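Local structure of hypothetical protein Atu2684 (Agrobacterium tumefaciens, 2AXO) at residues A[160-166]-A[215-221]; A[173-179]-A[233-239]. The protein is of unknown function but belongs to the DUF1223 family of the thioredoxin clan and carries a CxxC disulfide, consistent with a thiol-disulfide role. One frame throughout, in Å; residues are numbered along the deposited sequence.

Contact 1: residues A[160-166]-A[215-221]; sequences EVEIDIG and SPMTVKL
An antiparallel beta pair joins strands 161-165 and 217-221, the central and one outer strand of a three-stranded sheet. Their axes run 4.7 Å apart at 165°. The register pairs Val161 with Leu221, Ile163 with Val219 and Ile165 with Met217 (selenomethionine). These three are hydrogen-bonded pairs with two bonds each. Val161 N gives to Leu221 O at 2.9 Å and Leu221 N to Val161 O at 2.7 Å. Ile163 N reaches Val219 O at 3.0 Å, and Val219 N reaches Ile163 O at 2.9 Å. Ile165 N to Met217 O is 2.8 Å, and Met217 N to Ile165 O is 3.0 Å. Strand 152-156 takes the other edge of 161-165, through backbone bonds of Glu162 with Lys155 and Asp164 with Ser153. Val161, Ile163, Ile165, Met217, Val219 and Leu221 form one apolar face. Its isoleucines pack on strands 172-186 and 232-241: Ile163 on Val176 and Val236, Ile165 on Val174 and Leu238. Ile163 CD1 lies 4.0 Å from Leu221 CD1, and Ile165 CD1 is 3.7 Å from Met217 CG. The opposite face is polar. Glu162 OE1 stays 4.2 Å from Lys220 NZ, beyond a salt bridge. Thr218, chi1 m, donates from OG1 to Asp164 OD1 at 3.1 Å.

Contact 2: residues A[173-179]-A[233-239]; sequences DVVVAYF and GCAVLLQ
Eight backbone hydrogen bonds hold segments 173-179 and 233-239, parts of strands 172-186 and 232-241, together as antiparallel neighbours. Four hydrogen-bonded pairs carry two bonds each. Asp173 N to Gln239 O is 2.9 Å and Gln239 N to Asp173 O is 3.0 Å. Val175 N to Leu237 O is 2.9 Å, and Leu237 N to Val175 O is 2.7 Å. In the Ala177-Ala235 pair both N-to-O distances are 2.9 Å, as they are in the Phe179-Gly233 pair. Val174-Leu238, Val176-Val236 and Tyr178-Cys234 are the non-hydrogen-bonded pairs between them. Here CA-H groups approach carbonyls, as Cys234 CA does Ala177 O at 3.1 Å. The axes run 4.6 Å apart at 159°.

Side chains alternate between two faces. On one, Val174 CG1 meets Val236 CG1 at 4.1 Å, and Val176 CG1 meets Cys234 CB at 3.8 Å. All three valines are in rotamer t. Tyr178 CD1 lies 3.9 Å from Cys234 CB, and Lys228 makes a cation-pi contact with this ring. On the other face Val175 CB is 4.3 Å from Leu237 CB. Phe179, chi1 p, swings its ring over Gly233, whose CA sits 4.0 Å from the ring centroid in a CH-pi contact. A side chain on Gly233 would clash with that ring. Gln239 bonds through OE1 to Arg100 and through NE2 to Tyr104 and Ala248 O.

Strands 172-186 and 232-241 are the two central strands of a four-stranded antiparallel sheet, with 196-212 and 247-257 outside them. Backbone hydrogen bonds join the pair, and mostly apolar side chains pack it, which suits a buried sheet centre.

In the fold
Contacts 1 and 2 lie in two different antiparallel sheets that pack face to face. Their centres are about 12 Å apart. The apolar face of 160-166 meets the face of contact 2 that carries Val174, Val176, Val236 and Leu238. Ile165 CD1 touches Val174 CG2 at 3.4 Å, and Ile163 CD1 touches Val236 CG2 at 3.6 Å. Ile165 CG2 lies 3.8 Å from Leu238 CD2. The other face of contact 2 packs on strand 74-79 of the mixed sheet, so contact 2 is sandwiched between two layers. In chain order the segments alternate, so the two sheets are interleaved along the sequence.

Contact 1: residues A[160-166]-A[215-221]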
loop_
_atom_site.group_PDB
_atom_site.type_symbol
_atom_site.label_atom_id
_atom_site.label_comp_id
_atom_site.label_asym_id
_atom_site.label_seq_id
_atom_site.Cartn_x
_atom_site.Cartn_y
_atom_site.Cartn_z
ATOM N N GLU A 160 29.299 -21.771 -4.179
ATOM C CA GLU A 160 29.151 -20.322 -4.203
ATOM C C GLU A 160 28.382 -19.897 -5.447
ATOM O O GLU A 160 28.188 -20.691 -6.363
ATOM C CB GLU A 160 30.526 -19.659 -4.212
ATOM C CG GLU A 160 31.457 -20.143 -3.114
ATOM C CD GLU A 160 32.858 -19.593 -3.274
ATOM O OE1 GLU A 160 33.036 -18.363 -3.128
ATOM O OE2 GLU A 160 33.780 -20.392 -3.554
ATOM N N VAL A 161 27.933 -18.648 -5.465
ATOM C CA VAL A 161 27.214 -18.116 -6.615
ATOM C C VAL A 161 28.070 -17.027 -7.245
ATOM O O VAL A 161 28.564 -16.129 -6.558
ATOM C CB VAL A 161 25.845 -17.513 -6.223
ATOM C CG1 VAL A 161 25.251 -16.757 -7.411
ATOM C CG2 VAL A 161 24.899 -18.616 -5.785
ATOM N N GLU A 162 28.248 -17.119 -8.557
ATOM C CA GLU A 162 29.045 -16.151 -9.287
ATOM C C GLU A 162 28.192 -15.367 -10.273
ATOM O O GLU A 162 27.501 -15.943 -11.117
ATOM C CB GLU A 162 30.176 -16.865 -10.032
ATOM C CG GLU A 162 31.142 -15.943 -10.754
ATOM C CD GLU A 162 32.364 -16.682 -11.267
ATOM O OE1 GLU A 162 33.052 -17.326 -10.446
ATOM O OE2 GLU A 162 32.632 -16.620 -12.486
ATOM N N ILE A 163 28.247 -14.046 -10.145
ATOM C CA ILE A 163 27.510 -13.144 -11.016
ATOM C C ILE A 163 28.514 -12.330 -11.809
ATOM O O ILE A 163 29.350 -11.636 -11.232
ATOM C CB ILE A 163 26.643 -12.171 -10.215
ATOM C CG1 ILE A 163 25.617 -12.949 -9.391
ATOM C CG2 ILE A 163 25.964 -11.178 -11.159
ATOM C CD1 ILE A 163 24.764 -12.063 -8.496
ATOM N N ASP A 164 28.429 -12.430 -13.129
ATOM C CA ASP A 164 29.320 -11.711 -14.032
ATOM C C ASP A 164 28.575 -10.585 -14.740
ATOM O O ASP A 164 27.559 -10.820 -15.397
ATOM C CB ASP A 164 29.897 -12.674 -15.071
ATOM C CG ASP A 164 31.305 -13.112 -14.739
ATOM O OD1 ASP A 164 31.575 -13.428 -13.558
ATOM O OD2 ASP A 164 32.145 -13.149 -15.663
ATOM N N ILE A 165 29.089 -9.367 -14.606
ATOM C CA ILE A 165 28.479 -8.197 -15.222
ATOM C C ILE A 165 29.430 -7.568 -16.232
ATOM O O ILE A 165 30.622 -7.423 -15.964
ATOM C CB ILE A 165 28.134 -7.140 -14.169
ATOM C CG1 ILE A 165 27.362 -7.794 -13.020
ATOM C CG2 ILE A 165 27.305 -6.029 -14.801
ATOM C CD1 ILE A 165 27.091 -6.868 -11.880
ATOM N N GLY A 166 28.893 -7.192 -17.387
ATOM C CA GLY A 166 29.708 -6.589 -18.426
ATOM C C GLY A 166 29.896 -5.089 -18.305
ATOM O O GLY A 166 29.428 -4.459 -17.356
ATOM N N SER A 215 32.073 -0.482 -15.054
ATOM C CA SER A 215 33.190 -1.400 -15.236
ATOM C C SER A 215 32.731 -2.851 -15.122
ATOM O O SER A 215 31.808 -3.160 -14.373
ATOM C CB SER A 215 34.265 -1.151 -14.170
ATOM O OG SER A 215 34.670 0.206 -14.152
ATOM N N PRO A 216 33.366 -3.758 -15.875
ATOM C CA PRO A 216 32.982 -5.169 -15.802
ATOM C C PRO A 216 33.282 -5.653 -14.383
ATOM O O PRO A 216 34.291 -5.265 -13.800
ATOM C CB PRO A 216 33.899 -5.826 -16.831
ATOM C CG PRO A 216 34.098 -4.734 -17.846
ATOM C CD PRO A 216 34.331 -3.532 -16.967
HETATM N N MSE A 217 32.413 -6.479 -13.818
HETATM C CA MSE A 217 32.672 -6.967 -12.474
HETATM C C MSE A 217 32.126 -8.358 -12.236
HETATM O O MSE A 217 31.258 -8.844 -12.963
HETATM C CB MSE A 217 32.120 -5.984 -11.425
HETATM C CG MSE A 217 30.601 -5.937 -11.313
HETATM SE SE MSE A 217 29.985 -4.736 -9.899
HETATM C CE MSE A 217 30.756 -5.620 -8.365
ATOM N N THR A 218 32.669 -9.002 -11.211
ATOM C CA THR A 218 32.263 -10.341 -10.835
ATOM C C THR A 218 32.006 -10.308 -9.338
ATOM O O THR A 218 32.874 -9.901 -8.562
ATOM C CB THR A 218 33.372 -11.369 -11.133
ATOM O OG1 THR A 218 33.635 -11.388 -12.538
ATOM C CG2 THR A 218 32.953 -12.758 -10.679
ATOM N N VAL A 219 30.810 -10.728 -8.944
ATOM C CA VAL A 219 30.423 -10.749 -7.541
ATOM C C VAL A 219 30.264 -12.178 -7.070
ATOM O O VAL A 219 29.505 -12.934 -7.659
ATOM C CB VAL A 219 29.072 -10.045 -7.312
ATOM C CG1 VAL A 219 28.765 -10.012 -5.823
ATOM C CG2 VAL A 219 29.097 -8.648 -7.887
ATOM N N LYS A 220 30.974 -12.545 -6.009
ATOM C CA LYS A 220 30.882 -13.893 -5.467
ATOM C C LYS A 220 30.001 -13.901 -4.218
ATOM O O LYS A 220 30.205 -13.098 -3.300
ATOM C CB LYS A 220 32.268 -14.418 -5.091
ATOM C CG LYS A 220 33.284 -14.416 -6.217
ATOM C CD LYS A 220 33.118 -15.621 -7.124
ATOM C CE LYS A 220 34.233 -15.680 -8.160
ATOM N NZ LYS A 220 35.580 -15.712 -7.526
ATOM N N LEU A 221 29.030 -14.810 -4.192
ATOM C CA LEU A 221 28.108 -14.964 -3.063
ATOM C C LEU A 221 28.405 -16.283 -2.349
ATOM O O LEU A 221 28.709 -17.285 -2.995
ATOM C CB LEU A 221 26.662 -14.947 -3.567
ATOM C CG LEU A 221 26.194 -13.581 -4.077
ATOM C CD1 LEU A 221 24.847 -13.698 -4.794
ATOM C CD2 LEU A 221 26.087 -12.643 -2.886
#

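Contact 2: residues A[173-179]-A[233-239]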
loop_
_atom_site.group_PDB
_atom_site.type_symbol
_atom_site.label_atom_id
_atom_site.label_comp_id
_atom_site.label_asym_id
_atom_site.label_seq_id
_atom_site.Cartn_x
_atom_site.Cartn_y
_atom_site.Cartn_z
ATOM N N ASP A 173 22.674 -0.706 -9.020
ATOM C CA ASP A 173 22.857 -1.670 -7.957
ATOM C C ASP A 173 22.729 -3.048 -8.551
ATOM O O ASP A 173 22.015 -3.249 -9.530
ATOM C CB ASP A 173 21.790 -1.528 -6.869
ATOM C CG ASP A 173 21.952 -0.273 -6.049
ATOM O OD1 ASP A 173 23.100 0.102 -5.751
ATOM O OD2 ASP A 173 20.916 0.322 -5.696
ATOM N N VAL A 174 23.445 -3.995 -7.966
ATOM C CA VAL A 174 23.344 -5.368 -8.403
ATOM C C VAL A 174 22.301 -5.937 -7.447
ATOM O O VAL A 174 22.599 -6.232 -6.292
ATOM C CB VAL A 174 24.682 -6.110 -8.244
ATOM C CG1 VAL A 174 24.517 -7.569 -8.648
ATOM C CG2 VAL A 174 25.744 -5.438 -9.113
ATOM N N VAL A 175 21.069 -6.058 -7.931
ATOM C CA VAL A 175 19.958 -6.553 -7.121
ATOM C C VAL A 175 19.644 -8.027 -7.383
ATOM O O VAL A 175 19.565 -8.457 -8.532
ATOM C CB VAL A 175 18.675 -5.722 -7.397
ATOM C CG1 VAL A 175 17.519 -6.214 -6.526
ATOM C CG2 VAL A 175 18.949 -4.245 -7.144
ATOM N N VAL A 176 19.463 -8.795 -6.315
ATOM C CA VAL A 176 19.128 -10.206 -6.456
ATOM C C VAL A 176 17.775 -10.458 -5.818
ATOM O O VAL A 176 17.563 -10.155 -4.638
ATOM C CB VAL A 176 20.165 -11.129 -5.781
ATOM C CG1 VAL A 176 19.746 -12.591 -5.947
ATOM C CG2 VAL A 176 21.540 -10.906 -6.387
ATOM N N ALA A 177 16.860 -11.002 -6.611
ATOM C CA ALA A 177 15.520 -11.318 -6.144
ATOM C C ALA A 177 15.419 -12.836 -6.073
ATOM O O ALA A 177 15.549 -13.530 -7.086
ATOM C CB ALA A 177 14.472 -10.754 -7.104
ATOM N N TYR A 178 15.212 -13.345 -4.864
ATOM C CA TYR A 178 15.108 -14.781 -4.639
ATOM C C TYR A 178 13.653 -15.212 -4.737
ATOM O O TYR A 178 12.768 -14.552 -4.202
ATOM C CB TYR A 178 15.663 -15.118 -3.253
ATOM C CG TYR A 178 17.112 -14.716 -3.070
ATOM C CD1 TYR A 178 18.147 -15.540 -3.518
ATOM C CD2 TYR A 178 17.449 -13.502 -2.467
ATOM C CE1 TYR A 178 19.489 -15.167 -3.367
ATOM C CE2 TYR A 178 18.786 -13.116 -2.313
ATOM C CZ TYR A 178 19.797 -13.952 -2.765
ATOM O OH TYR A 178 21.111 -13.567 -2.623
ATOM N N PHE A 179 13.405 -16.321 -5.425
ATOM C CA PHE A 179 12.043 -16.807 -5.568
ATOM C C PHE A 179 11.959 -18.318 -5.526
ATOM O O PHE A 179 12.967 -19.026 -5.650
ATOM C CB PHE A 179 11.430 -16.323 -6.893
ATOM C CG PHE A 179 12.220 -16.717 -8.109
ATOM C CD1 PHE A 179 13.091 -15.809 -8.706
ATOM C CD2 PHE A 179 12.114 -18.003 -8.645
ATOM C CE1 PHE A 179 13.849 -16.170 -9.818
ATOM C CE2 PHE A 179 12.866 -18.380 -9.757
ATOM C CZ PHE A 179 13.736 -17.461 -10.347
ATOM N N GLY A 233 15.013 -20.192 -7.303
ATOM C CA GLY A 233 15.940 -19.533 -8.193
ATOM C C GLY A 233 16.111 -18.095 -7.782
ATOM O O GLY A 233 15.644 -17.675 -6.722
ATOM N N CYS A 234 16.793 -17.331 -8.622
ATOM C CA CYS A 234 16.982 -15.927 -8.337
ATOM C C CYS A 234 17.131 -15.209 -9.662
ATOM O O CYS A 234 17.433 -15.821 -10.690
ATOM C CB CYS A 234 18.221 -15.706 -7.453
ATOM S SG CYS A 234 19.833 -15.858 -8.259
ATOM N N ALA A 235 16.879 -13.913 -9.631
ATOM C CA ALA A 235 17.008 -13.081 -10.805
ATOM C C ALA A 235 17.984 -11.994 -10.406
ATOM O O ALA A 235 17.869 -11.434 -9.317
ATOM C CB ALA A 235 15.656 -12.471 -11.167
ATOM N N VAL A 236 18.965 -11.732 -11.260
ATOM C CA VAL A 236 19.932 -10.677 -10.997
ATOM C C VAL A 236 19.456 -9.508 -11.838
ATOM O O VAL A 236 19.283 -9.639 -13.049
ATOM C CB VAL A 236 21.359 -11.064 -11.448
ATOM C CG1 VAL A 236 22.295 -9.865 -11.292
ATOM C CG2 VAL A 236 21.874 -12.239 -10.613
ATOM N N LEU A 237 19.225 -8.373 -11.196
ATOM C CA LEU A 237 18.753 -7.196 -11.901
ATOM C C LEU A 237 19.773 -6.077 -11.748
ATOM O O LEU A 237 20.077 -5.667 -10.628
ATOM C CB LEU A 237 17.402 -6.742 -11.330
ATOM C CG LEU A 237 16.277 -7.786 -11.268
ATOM C CD1 LEU A 237 15.055 -7.190 -10.586
ATOM C CD2 LEU A 237 15.920 -8.268 -12.679
ATOM N N LEU A 238 20.329 -5.603 -12.862
ATOM C CA LEU A 238 21.289 -4.501 -12.789
ATOM C C LEU A 238 20.384 -3.283 -12.900
ATOM O O LEU A 238 20.054 -2.831 -13.999
ATOM C CB LEU A 238 22.275 -4.554 -13.957
ATOM C CG LEU A 238 23.437 -3.550 -13.896
ATOM C CD1 LEU A 238 24.275 -3.774 -12.639
ATOM C CD2 LEU A 238 24.289 -3.716 -15.139
ATOM N N GLN A 239 19.995 -2.751 -11.745
ATOM C CA GLN A 239 19.048 -1.655 -11.700
ATOM C C GLN A 239 19.523 -0.277 -11.264
ATOM O O GLN A 239 20.141 -0.109 -10.214
ATOM C CB GLN A 239 17.857 -2.108 -10.839
ATOM C CG GLN A 239 16.686 -1.146 -10.762
ATOM C CD GLN A 239 15.405 -1.828 -10.308
ATOM O OE1 GLN A 239 15.422 -2.723 -9.451
ATOM N NE2 GLN A 239 14.282 -1.395 -10.866
#